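Local coordinates for flagellar biosynthesis protein FlhA (Bacillus subtilis, PDB 3MIX), which is involved, through the type III secretion system, in exporting flagellar proteins, and is represented here by the FlhA cytosolic domain, at residues 340-343 / 344-347. Sequence-based numbering, arbitrary orientation.
Sequences LCSP and PVRM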
ATOM      1  N   LEU A 340      -8.891 -10.580 -14.095  1.00 58.72           N
ATOM      2  CA  LEU A 340      -8.012 -10.496 -15.268  1.00 57.83           C
ATOM      3  C   LEU A 340      -8.639  -9.684 -16.385  1.00 58.57           C
ATOM      4  O   LEU A 340      -9.854  -9.732 -16.588  1.00 61.41           O
ATOM      5  CB  LEU A 340      -7.674 -11.883 -15.821  1.00 59.31           C
ATOM      6  CG  LEU A 340      -6.405 -12.629 -15.400  1.00 58.81           C
ATOM      7  CD1 LEU A 340      -6.317 -13.935 -16.182  1.00 61.26           C
ATOM      8  CD2 LEU A 340      -5.129 -11.810 -15.601  1.00 56.49           C
ATOM      9  N   CYS A 341      -7.805  -8.948 -17.110  1.00 56.28           N
ATOM     10  CA  CYS A 341      -8.237  -8.184 -18.271  1.00 56.93           C
ATOM     11  C   CYS A 341      -7.038  -7.948 -19.163  1.00 55.64           C
ATOM     12  O   CYS A 341      -5.917  -8.327 -18.809  1.00 53.77           O
ATOM     13  CB  CYS A 341      -8.897  -6.864 -17.863  1.00 56.63           C
ATOM     14  SG  CYS A 341      -7.839  -5.740 -16.923  1.00 52.09           S
ATOM     15  N   SER A 342      -7.266  -7.342 -20.325  1.00 56.88           N
ATOM     16  CA  SER A 342      -6.190  -7.128 -21.283  1.00 56.42           C
ATOM     17  C   SER A 342      -5.338  -5.958 -20.835  1.00 53.65           C
ATOM     18  O   SER A 342      -5.849  -5.054 -20.173  1.00 53.14           O
ATOM     19  CB  SER A 342      -6.736  -6.905 -22.700  1.00 59.06           C
ATOM     20  OG  SER A 342      -7.440  -5.680 -22.797  1.00 60.39           O
ATOM     21  N   PRO A 343      -4.031  -5.982 -21.182  1.00 52.26           N
ATOM     22  CA  PRO A 343      -3.060  -4.950 -20.782  1.00 49.73           C
ATOM     23  C   PRO A 343      -3.468  -3.483 -21.017  1.00 49.79           C
ATOM     24  O   PRO A 343      -3.321  -2.680 -20.094  1.00 48.64           O
ATOM     25  CB  PRO A 343      -1.800  -5.305 -21.584  1.00 49.42           C
ATOM     26  CG  PRO A 343      -1.932  -6.749 -21.900  1.00 50.82           C
ATOM     27  CD  PRO A 343      -3.381  -7.117 -21.871  1.00 52.50           C
ATOM     28  N   PRO A 344      -3.965  -3.114 -22.227  1.00 51.60           N
ATOM     29  CA  PRO A 344      -4.247  -1.676 -22.437  1.00 51.24           C
ATOM     30  C   PRO A 344      -5.419  -1.123 -21.618  1.00 51.10           C
ATOM     31  O   PRO A 344      -5.624   0.102 -21.568  1.00 51.22           O
ATOM     32  CB  PRO A 344      -4.570  -1.597 -23.940  1.00 53.80           C
ATOM     33  CG  PRO A 344      -5.039  -2.961 -24.300  1.00 55.42           C
ATOM     34  CD  PRO A 344      -4.213  -3.893 -23.461  1.00 54.00           C
ATOM     35  N   VAL A 345      -6.164  -2.021 -20.978  1.00 50.82           N
ATOM     36  CA  VAL A 345      -7.376  -1.667 -20.239  1.00 50.64           C
ATOM     37  C   VAL A 345      -7.162  -1.742 -18.717  1.00 47.75           C
ATOM     38  O   VAL A 345      -7.857  -1.083 -17.937  1.00 47.50           O
ATOM     39  CB  VAL A 345      -8.540  -2.601 -20.654  1.00 53.53           C
ATOM     40  CG1 VAL A 345      -9.854  -2.105 -20.105  1.00 54.91           C
ATOM     41  CG2 VAL A 345      -8.632  -2.697 -22.172  1.00 55.80           C
ATOM     42  N   ARG A 346      -6.185  -2.549 -18.320  1.00 45.44           N
ATOM     43  CA  ARG A 346      -5.900  -2.896 -16.925  1.00 42.76           C
ATOM     44  C   ARG A 346      -5.822  -1.722 -15.948  1.00 41.33           C
ATOM     45  O   ARG A 346      -6.513  -1.703 -14.926  1.00 41.31           O
ATOM     46  CB  ARG A 346      -4.603  -3.677 -16.878  1.00 40.72           C
ATOM     47  CG  ARG A 346      -4.352  -4.320 -15.567  1.00 38.89           C
ATOM     48  CD  ARG A 346      -2.996  -3.896 -15.067  1.00 37.80           C
ATOM     49  NE  ARG A 346      -3.057  -3.902 -13.627  1.00 38.43           N
ATOM     50  CZ  ARG A 346      -2.972  -2.849 -12.835  1.00 34.43           C
ATOM     51  NH1 ARG A 346      -3.095  -3.063 -11.549  1.00 36.34           N
ATOM     52  NH2 ARG A 346      -2.739  -1.625 -13.287  1.00 33.03           N
ATOM     53  N   MET A 347      -4.964  -0.758 -16.263  1.00 40.08           N
ATOM     54  CA  MET A 347      -4.800   0.435 -15.446  1.00 39.36           C
ATOM     55  C   MET A 347      -6.119   1.223 -15.299  1.00 39.78           C
ATOM     56  O   MET A 347      -6.421   1.742 -14.229  1.00 38.95           O
ATOM     57  CB  MET A 347      -3.654   1.294 -16.004  1.00 38.81           C
ATOM     58  CG  MET A 347      -3.911   2.782 -16.043  1.00 43.16           C
ATOM     59  SD  MET A 347      -2.459   3.762 -16.496  1.00 50.04           S
ATOM     60  CE  MET A 347      -2.122   3.172 -18.154  1.00 46.34           C
TER
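Ser342 O accepts the backbone N-H of Val345 and, weakly, that of Arg346 where the chain passes from strand 339-341 into helix 343-353, within a beta-alpha-beta unit that strand 362-364 completes. The Val345 N to Ser342 O bond measures 3.2 Å with an N-H...O angle of 152°, its donor lying above the carbonyl plane. The bond from Arg346 N to Ser342 O, at 3.1 Å, is bent to 129°. Also weak is the one from Arg346 N to Pro343 O at 3.4 Å; both carbonyls thus share one N-H in the first helical turn. The rings of Pro343 and Pro344 run alongside each other in the same direction, and the trans peptide joining them brings Pro343 CB to 3.4 Å from Pro344 CD. Ser342 OG sits between its own N and C (chi1 68°), which brings it 3.3 Å from Val345 CG2, while its hydrogen bond goes to Glu293 of helix 290-299. Arg346 has CG anti to the backbone N and then bends at chi2; NH1 forms a salt bridge with Glu233, NH2 one with Glu262, and NE hydrogen-bonds to Val362 O. At the root of that side chain, Cys341 SG lies 3.4 Å from Arg346 CA and 3.8 Å from Arg346 CB.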